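Long-range contacts in tubulin-like protein CetZ1 (PDB 4B46), which binds GTP, has GTPase activity, and controls cell shape in the archaeon Haloferax volcanii, being essential for the rod-shaped cells that swim efficiently: residues 35-41 with 54-58; 162-166 with 223-229; 292-298 with 343-349. All coordinates share one frame. Residues are numbered along the deposited sequence.

Contact 1: residues 35-41 with 54-58; sequences VAVNSAK and QRVLI
Four backbone hydrogen bonds, all close to straight, join strand 35-38 to the short strand 55-57: A36 N to Q54 O (2.9 Å), V56 N to A36 O (2.7 Å), N38 N to V56 O (3.0 Å) and I58 N to N38 O (2.9 Å). The partners alternate as in a parallel pair, and helix 41-45 makes the connection, so this is a beta-alpha-beta crossover at the edge of the Rossmann-like GTPase domain shared by tubulin and FtsZ. The axes run 4.7 Å apart at 17°, with A36 opposite R55, V37 opposite V56 and N38 opposite L57. CA-H...O contacts fill the gaps, such as V37 CA to V56 O at 3.4 Å. Where the first strand ends, N38 (chi1 t) forms an Asx turn: its OD1 accepts from S39 N (2.7 Å) and A40 N (3.1 Å), with A40 as N-cap of the helix. This turn lies beside the nucleotide: the N38 side chain is about 4 Å from the bound GDP, and S39 OG hydrogen-bonds to the GTP-binding T111. V37 and V56, both t, share one face and pack on helix 83-90, with V35 CG1 4.2 Å from V56 CG2 and V37 CG1 3.9 Å from I58 CD1. A36, N38 and L57 touch L44 of helix 41-45 on the opposite face, where L57 (t, chi2 p) brings CD1 to 3.6 Å from S39 C. A water closes the open end, donating to S39 O and I58 O at 2.8 Å each.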
loop_
_atom_site.group_PDB
_atom_site.type_symbol
_atom_site.label_atom_id
_atom_site.label_comp_id
_atom_site.label_asym_id
_atom_site.label_seq_id
_atom_site.Cartn_x
_atom_site.Cartn_y
_atom_site.Cartn_z
ATOM N N VAL A 35 -8.962 1.664 -10.959
ATOM C CA VAL A 35 -10.368 2.000 -10.737
ATOM C C VAL A 35 -10.476 2.833 -9.455
ATOM O O VAL A 35 -9.719 2.609 -8.508
ATOM C CB VAL A 35 -11.236 0.715 -10.634
ATOM C CG1 VAL A 35 -12.650 1.036 -10.169
ATOM C CG2 VAL A 35 -11.279 -0.021 -11.991
ATOM N N ALA A 36 -11.385 3.808 -9.444
ATOM C CA ALA A 36 -11.629 4.649 -8.267
ATOM C C ALA A 36 -13.097 4.556 -7.872
ATOM O O ALA A 36 -13.988 4.688 -8.723
ATOM C CB ALA A 36 -11.271 6.096 -8.562
ATOM N N VAL A 37 -13.347 4.310 -6.592
ATOM C CA VAL A 37 -14.708 4.178 -6.086
ATOM C C VAL A 37 -14.920 5.217 -5.004
ATOM O O VAL A 37 -14.108 5.335 -4.083
ATOM C CB VAL A 37 -14.969 2.792 -5.460
ATOM C CG1 VAL A 37 -16.445 2.665 -5.051
ATOM C CG2 VAL A 37 -14.576 1.664 -6.426
ATOM N N ASN A 38 -16.008 5.969 -5.106
ATOM C CA ASN A 38 -16.290 7.003 -4.110
ATOM C C ASN A 38 -17.783 7.296 -4.051
ATOM O O ASN A 38 -18.536 6.903 -4.950
ATOM C CB ASN A 38 -15.478 8.279 -4.401
ATOM C CG ASN A 38 -15.175 9.104 -3.135
ATOM O OD1 ASN A 38 -15.963 9.141 -2.185
ATOM N ND2 ASN A 38 -14.028 9.777 -3.135
ATOM N N SER A 39 -18.215 7.964 -2.984
ATOM C CA SER A 39 -19.617 8.345 -2.849
ATOM C C SER A 39 -19.731 9.846 -2.987
ATOM O O SER A 39 -20.828 10.409 -2.939
ATOM C CB SER A 39 -20.160 7.913 -1.489
ATOM O OG SER A 39 -19.384 8.465 -0.438
ATOM N N ALA A 40 -18.585 10.497 -3.147
ATOM C CA ALA A 40 -18.542 11.943 -3.303
ATOM C C ALA A 40 -18.162 12.240 -4.737
ATOM O O ALA A 40 -17.070 11.879 -5.183
ATOM C CB ALA A 40 -17.532 12.579 -2.317
ATOM N N LYS A 41 -19.076 12.882 -5.460
ATOM C CA LYS A 41 -18.922 13.098 -6.891
ATOM C C LYS A 41 -17.766 14.034 -7.213
ATOM O O LYS A 41 -17.009 13.796 -8.155
ATOM C CB LYS A 41 -20.221 13.637 -7.493
ATOM C CG LYS A 41 -20.179 13.798 -9.000
ATOM C CD LYS A 41 -21.587 13.909 -9.577
ATOM C CE LYS A 41 -21.569 14.146 -11.086
ATOM N NZ LYS A 41 -21.282 15.569 -11.427
ATOM N N GLN A 54 -13.741 4.324 -15.435
ATOM C CA GLN A 54 -13.272 3.535 -14.292
ATOM C C GLN A 54 -13.411 4.295 -12.969
ATOM O O GLN A 54 -12.824 3.913 -11.950
ATOM C CB GLN A 54 -11.821 3.095 -14.501
ATOM C CG GLN A 54 -11.521 2.566 -15.895
ATOM C CD GLN A 54 -11.709 1.069 -16.011
ATOM O OE1 GLN A 54 -12.648 0.499 -15.451
ATOM N NE2 GLN A 54 -10.810 0.420 -16.738
ATOM N N ARG A 55 -14.179 5.378 -12.997
ATOM C CA ARG A 55 -14.528 6.113 -11.788
ATOM C C ARG A 55 -15.964 5.768 -11.415
ATOM O O ARG A 55 -16.885 6.093 -12.150
ATOM C CB ARG A 55 -14.402 7.614 -12.037
ATOM C CG ARG A 55 -12.984 8.069 -12.355
ATOM C CD ARG A 55 -12.938 9.542 -12.731
ATOM N NE ARG A 55 -11.745 9.838 -13.516
ATOM C CZ ARG A 55 -11.337 11.059 -13.844
ATOM N NH1 ARG A 55 -12.024 12.121 -13.449
ATOM N NH2 ARG A 55 -10.233 11.214 -14.562
ATOM N N VAL A 56 -16.157 5.094 -10.288
ATOM C CA VAL A 56 -17.483 4.612 -9.932
ATOM C C VAL A 56 -18.053 5.379 -8.755
ATOM O O VAL A 56 -17.469 5.385 -7.672
ATOM C CB VAL A 56 -17.466 3.124 -9.542
ATOM C CG1 VAL A 56 -18.898 2.594 -9.425
ATOM C CG2 VAL A 56 -16.680 2.319 -10.549
ATOM N N LEU A 57 -19.199 6.015 -8.979
ATOM C CA LEU A 57 -19.938 6.675 -7.912
ATOM C C LEU A 57 -20.945 5.706 -7.294
ATOM O O LEU A 57 -21.820 5.193 -7.983
ATOM C CB LEU A 57 -20.669 7.899 -8.465
ATOM C CG LEU A 57 -21.426 8.789 -7.477
ATOM C CD1 LEU A 57 -20.446 9.452 -6.509
ATOM C CD2 LEU A 57 -22.250 9.831 -8.240
ATOM N N ILE A 58 -20.824 5.460 -5.996
ATOM C CA ILE A 58 -21.771 4.601 -5.298
ATOM C C ILE A 58 -22.539 5.385 -4.239
ATOM O O ILE A 58 -22.205 6.526 -3.917
ATOM C CB ILE A 58 -21.081 3.401 -4.606
ATOM C CG1 ILE A 58 -20.089 3.886 -3.548
ATOM C CG2 ILE A 58 -20.362 2.519 -5.638
ATOM C CD1 ILE A 58 -19.501 2.763 -2.694
HETATM O O HOH W 1 -23.114 9.202 -3.913
#

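Contact 2: residues 162-166 with 223-229; sequences DNLLV and LAGGGVS
N163, with chi1 t, lays its side-chain amide over the turn and strand start of 223-229: ND2 donates to L223 O (2.9 Å), OD1 accepts from S229 OG (2.6 Å), and CG lies 3.7 Å from L223 CD2. The contact is the parallel strand junction through which the sheet of the tubulin-type GTPase domain runs on into the C-terminal domain. L164 pairs with V228 and L165 with S229, through L164 N to G227 O (2.9 Å), S229 N to L164 O (2.9 Å) and V166 N to S229 O (3.1 Å). Before it, a type I turn from L223 to G226 ends helix 216-223; G226 and G227 then take positive phi (80° and 87°), swinging the chain into the strand. L164 and V228 face helix 144-160, where V166 CG2 meets V228 CG1 at 3.7 Å. L165 and S229 face the other way, with L165 CD1 3.8 Å from S229 CB. At the start, D162 O receives a CA-H...O contact from G226 CA at 3.1 Å.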
loop_
_atom_site.group_PDB
_atom_site.type_symbol
_atom_site.label_atom_id
_atom_site.label_comp_id
_atom_site.label_asym_id
_atom_site.label_seq_id
_atom_site.Cartn_x
_atom_site.Cartn_y
_atom_site.Cartn_z
ATOM N N ASP A 162 -5.511 -10.923 1.655
ATOM C CA ASP A 162 -4.429 -11.897 1.851
ATOM C C ASP A 162 -3.269 -11.310 2.662
ATOM O O ASP A 162 -2.541 -12.035 3.332
ATOM C CB ASP A 162 -3.954 -12.443 0.511
ATOM C CG ASP A 162 -5.064 -13.179 -0.223
ATOM O OD1 ASP A 162 -5.611 -14.134 0.359
ATOM O OD2 ASP A 162 -5.420 -12.774 -1.346
ATOM N N ASN A 163 -3.129 -9.990 2.613
ATOM C CA ASN A 163 -2.109 -9.282 3.376
ATOM C C ASN A 163 -2.449 -7.804 3.357
ATOM O O ASN A 163 -2.896 -7.268 2.344
ATOM C CB ASN A 163 -0.707 -9.505 2.780
ATOM C CG ASN A 163 0.414 -9.135 3.756
ATOM O OD1 ASN A 163 0.590 -7.961 4.125
ATOM N ND2 ASN A 163 1.180 -10.144 4.174
ATOM N N LEU A 164 -2.253 -7.143 4.485
ATOM C CA LEU A 164 -2.540 -5.725 4.553
ATOM C C LEU A 164 -1.243 -4.942 4.691
ATOM O O LEU A 164 -0.608 -4.966 5.735
ATOM C CB LEU A 164 -3.489 -5.419 5.717
ATOM C CG LEU A 164 -3.793 -3.928 5.875
ATOM C CD1 LEU A 164 -4.486 -3.392 4.616
ATOM C CD2 LEU A 164 -4.636 -3.685 7.123
ATOM N N LEU A 165 -0.838 -4.293 3.606
ATOM C CA LEU A 165 0.293 -3.384 3.619
ATOM C C LEU A 165 -0.195 -2.095 4.261
ATOM O O LEU A 165 -1.275 -1.609 3.926
ATOM C CB LEU A 165 0.764 -3.067 2.191
ATOM C CG LEU A 165 1.297 -4.112 1.179
ATOM C CD1 LEU A 165 2.710 -4.543 1.501
ATOM C CD2 LEU A 165 0.415 -5.335 1.011
ATOM N N VAL A 166 0.598 -1.534 5.167
ATOM C CA VAL A 166 0.158 -0.354 5.919
ATOM C C VAL A 166 1.110 0.828 5.734
ATOM O O VAL A 166 2.338 0.673 5.754
ATOM C CB VAL A 166 -0.001 -0.682 7.423
ATOM C CG1 VAL A 166 -0.390 0.572 8.250
ATOM C CG2 VAL A 166 -1.016 -1.798 7.620
ATOM N N LEU A 223 4.318 -12.335 0.994
ATOM C CA LEU A 223 3.093 -11.841 1.616
ATOM C C LEU A 223 2.159 -12.961 2.057
ATOM O O LEU A 223 1.182 -12.708 2.743
ATOM C CB LEU A 223 2.340 -10.927 0.645
ATOM C CG LEU A 223 3.063 -9.659 0.200
ATOM C CD1 LEU A 223 2.349 -8.992 -0.958
ATOM C CD2 LEU A 223 3.209 -8.691 1.375
ATOM N N ALA A 224 2.461 -14.198 1.666
ATOM C CA ALA A 224 1.482 -15.281 1.760
ATOM C C ALA A 224 1.055 -15.642 3.178
ATOM O O ALA A 224 -0.044 -16.163 3.381
ATOM C CB ALA A 224 1.983 -16.534 1.014
ATOM N N GLY A 225 1.915 -15.380 4.156
ATOM C CA GLY A 225 1.586 -15.684 5.542
ATOM C C GLY A 225 0.497 -14.797 6.140
ATOM O O GLY A 225 -0.026 -15.082 7.214
ATOM N N GLY A 226 0.160 -13.713 5.451
ATOM C CA GLY A 226 -0.933 -12.848 5.872
ATOM C C GLY A 226 -0.571 -11.869 6.978
ATOM O O GLY A 226 0.593 -11.740 7.363
ATOM N N GLY A 227 -1.576 -11.171 7.491
ATOM C CA GLY A 227 -1.357 -10.205 8.550
ATOM C C GLY A 227 -0.990 -8.847 7.997
ATOM O O GLY A 227 -1.489 -8.443 6.955
ATOM N N VAL A 228 -0.091 -8.155 8.691
ATOM C CA VAL A 228 0.270 -6.781 8.367
ATOM C C VAL A 228 1.687 -6.711 7.809
ATOM O O VAL A 228 2.584 -7.387 8.312
ATOM C CB VAL A 228 0.189 -5.911 9.644
ATOM C CG1 VAL A 228 0.731 -4.520 9.389
ATOM C CG2 VAL A 228 -1.245 -5.843 10.151
ATOM N N SER A 229 1.895 -5.893 6.779
ATOM C CA SER A 229 3.243 -5.662 6.261
ATOM C C SER A 229 3.661 -4.204 6.336
ATOM O O SER A 229 2.827 -3.304 6.330
ATOM C CB SER A 229 3.383 -6.153 4.823
ATOM O OG SER A 229 3.128 -7.536 4.754
HETATM O O HOH W 2 -2.842 -14.705 3.604
#

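Contact 3: residues 292-298 with 343-349; sequences AERALLV and VILLSGV
An antiparallel strand pair with a classic beta bulge at one end builds part of the C-terminal domain's sheet, away from the nucleotide site. Strands 294-298 and 343-347 run 4.7 Å apart at 166°. Hydrogen-bonded pairs are R294-S347, L296-L345 and V298-V343; A295-L346 and L297-I344 are non-hydrogen-bonded. The ladder consists of S347 N to R294 O (3.0 Å), L296 N to L345 O and L345 N to L296 O (2.9 Å each), V298 N to V343 O (2.8 Å) and V343 N to V298 O (2.7 Å). At the bulge, E293 and R294 both face S347, whose O accepts from E293 N (3.0 Å, bent) and R294 N (3.3 Å). Helical backbone angles at E293 (-76/-46) give the bulge its kink, and G348, at phi 80° and psi 36°, sits against it: a CB there would clash with E293 CB. L296, V298, V343 and L345 line one face, with L296 CB 4.2 Å from L345 CB and V298 CB 4.3 Å from V343 CB; helix 179-198 packs on L296, V343 and L345 there, joined by helix 216-223 over the two leucines. A295, L297, I344 and L346 form the other face, where A295 CB meets L346 CD2 at 3.6 Å and L297 CD1 meets I344 CG1 at 3.9 Å. R294 (chi1 m) turns its end outward, its NE forming a salt bridge to E326 of the neighbouring strand 326-333 and its NH1 another to E293 OE2 at 3.1 Å. One water links E293 OE1 (2.7 Å) with S347 OG (2.9 Å).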
loop_
_atom_site.group_PDB
_atom_site.type_symbol
_atom_site.label_atom_id
_atom_site.label_comp_id
_atom_site.label_asym_id
_atom_site.label_seq_id
_atom_site.Cartn_x
_atom_site.Cartn_y
_atom_site.Cartn_z
ATOM N N ALA A 292 9.564 -10.267 12.355
ATOM C CA ALA A 292 8.839 -10.308 11.086
ATOM C C ALA A 292 8.868 -11.737 10.562
ATOM O O ALA A 292 9.838 -12.462 10.771
ATOM C CB ALA A 292 9.455 -9.358 10.075
ATOM N N GLU A 293 7.798 -12.149 9.898
ATOM C CA GLU A 293 7.689 -13.533 9.445
ATOM C C GLU A 293 8.569 -13.798 8.222
ATOM O O GLU A 293 9.274 -14.802 8.155
ATOM C CB GLU A 293 6.222 -13.853 9.132
ATOM C CG GLU A 293 5.935 -15.317 8.852
ATOM C CD GLU A 293 4.453 -15.583 8.638
ATOM O OE1 GLU A 293 3.631 -14.687 8.939
ATOM O OE2 GLU A 293 4.116 -16.690 8.166
ATOM N N ARG A 294 8.517 -12.899 7.247
ATOM C CA ARG A 294 9.271 -13.072 6.013
ATOM C C ARG A 294 9.734 -11.704 5.560
ATOM O O ARG A 294 9.065 -10.712 5.824
ATOM C CB ARG A 294 8.393 -13.695 4.922
ATOM C CG ARG A 294 7.889 -15.088 5.232
ATOM C CD ARG A 294 7.116 -15.641 4.031
ATOM N NE ARG A 294 6.908 -17.083 4.141
ATOM C CZ ARG A 294 5.828 -17.645 4.674
ATOM N NH1 ARG A 294 4.845 -16.886 5.145
ATOM N NH2 ARG A 294 5.730 -18.965 4.732
ATOM N N ALA A 295 10.884 -11.656 4.891
ATOM C CA ALA A 295 11.444 -10.401 4.408
ATOM C C ALA A 295 11.825 -10.541 2.943
ATOM O O ALA A 295 12.227 -11.615 2.494
ATOM C CB ALA A 295 12.673 -10.003 5.236
ATOM N N LEU A 296 11.698 -9.450 2.200
ATOM C CA LEU A 296 12.120 -9.418 0.816
ATOM C C LEU A 296 12.897 -8.144 0.596
ATOM O O LEU A 296 12.412 -7.056 0.894
ATOM C CB LEU A 296 10.913 -9.438 -0.121
ATOM C CG LEU A 296 11.199 -9.167 -1.599
ATOM C CD1 LEU A 296 12.059 -10.274 -2.250
ATOM C CD2 LEU A 296 9.889 -8.995 -2.385
ATOM N N LEU A 297 14.108 -8.290 0.078
ATOM C CA LEU A 297 14.958 -7.164 -0.253
ATOM C C LEU A 297 14.872 -6.909 -1.747
ATOM O O LEU A 297 14.983 -7.834 -2.553
ATOM C CB LEU A 297 16.413 -7.470 0.140
ATOM C CG LEU A 297 17.463 -6.467 -0.321
ATOM C CD1 LEU A 297 17.170 -5.087 0.256
ATOM C CD2 LEU A 297 18.871 -6.941 0.083
ATOM N N VAL A 298 14.680 -5.651 -2.115
ATOM C CA VAL A 298 14.628 -5.277 -3.512
ATOM C C VAL A 298 15.582 -4.120 -3.777
ATOM O O VAL A 298 15.473 -3.064 -3.150
ATOM C CB VAL A 298 13.199 -4.859 -3.922
ATOM C CG1 VAL A 298 13.177 -4.407 -5.378
ATOM C CG2 VAL A 298 12.220 -6.007 -3.702
ATOM N N VAL A 343 14.576 -1.393 -1.165
ATOM C CA VAL A 343 13.322 -1.538 -0.445
ATOM C C VAL A 343 13.340 -2.835 0.333
ATOM O O VAL A 343 13.769 -3.866 -0.169
ATOM C CB VAL A 343 12.107 -1.517 -1.414
ATOM C CG1 VAL A 343 10.972 -2.410 -0.913
ATOM C CG2 VAL A 343 11.615 -0.090 -1.617
ATOM N N ILE A 344 12.881 -2.787 1.571
ATOM C CA ILE A 344 12.704 -4.004 2.337
ATOM C C ILE A 344 11.232 -4.155 2.673
ATOM O O ILE A 344 10.631 -3.267 3.270
ATOM C CB ILE A 344 13.537 -3.985 3.629
ATOM C CG1 ILE A 344 15.027 -3.774 3.288
ATOM C CG2 ILE A 344 13.339 -5.283 4.397
ATOM C CD1 ILE A 344 15.929 -3.633 4.500
ATOM N N LEU A 345 10.653 -5.274 2.262
ATOM C CA LEU A 345 9.278 -5.593 2.591
ATOM C C LEU A 345 9.334 -6.574 3.740
ATOM O O LEU A 345 10.014 -7.600 3.651
ATOM C CB LEU A 345 8.573 -6.225 1.381
ATOM C CG LEU A 345 7.243 -6.937 1.633
ATOM C CD1 LEU A 345 6.171 -5.972 2.167
ATOM C CD2 LEU A 345 6.753 -7.659 0.362
ATOM N N LEU A 346 8.664 -6.228 4.835
ATOM C CA LEU A 346 8.585 -7.093 5.997
ATOM C C LEU A 346 7.130 -7.479 6.186
ATOM O O LEU A 346 6.279 -6.621 6.404
ATOM C CB LEU A 346 9.115 -6.382 7.248
ATOM C CG LEU A 346 10.580 -5.947 7.191
ATOM C CD1 LEU A 346 10.940 -5.106 8.409
ATOM C CD2 LEU A 346 11.502 -7.159 7.100
ATOM N N SER A 347 6.845 -8.772 6.073
ATOM C CA SER A 347 5.476 -9.241 6.148
ATOM C C SER A 347 5.277 -10.007 7.437
ATOM O O SER A 347 6.166 -10.719 7.871
ATOM C CB SER A 347 5.141 -10.103 4.928
ATOM O OG SER A 347 4.000 -10.919 5.165
ATOM N N GLY A 348 4.113 -9.841 8.060
ATOM C CA GLY A 348 3.810 -10.582 9.269
ATOM C C GLY A 348 4.460 -9.973 10.499
ATOM O O GLY A 348 4.898 -10.688 11.408
ATOM N N VAL A 349 4.544 -8.648 10.532
ATOM C CA VAL A 349 5.094 -7.976 11.706
ATOM C C VAL A 349 4.119 -8.088 12.874
ATOM O O VAL A 349 2.904 -8.130 12.675
ATOM C CB VAL A 349 5.452 -6.503 11.424
ATOM C CG1 VAL A 349 6.629 -6.424 10.454
ATOM C CG2 VAL A 349 4.240 -5.742 10.895
HETATM O O HOH W 3 2.985 -12.911 6.991
#

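How the contacts relate
From the N terminus the three contacts close in series, none nesting in or crossing another. Contact 1 closes first, over a short crossover that adds the outermost strand to the GTPase end of the sheet. Contact 2 spans 56 intervening residues, helix 179-198 among them, and carries the sheet into the C-terminal domain. Contact 3 then pairs two later strands there. Contacts 2 and 3 touch, because strands 228-237 and 339-347 are neighbours: V228 O lies 2.9 Å from G348 N, a probable hydrogen bond. Contact 1 stands apart, its centre about 26 Å from that of contact 2 and about 32 Å from that of contact 3, across the chain's centre.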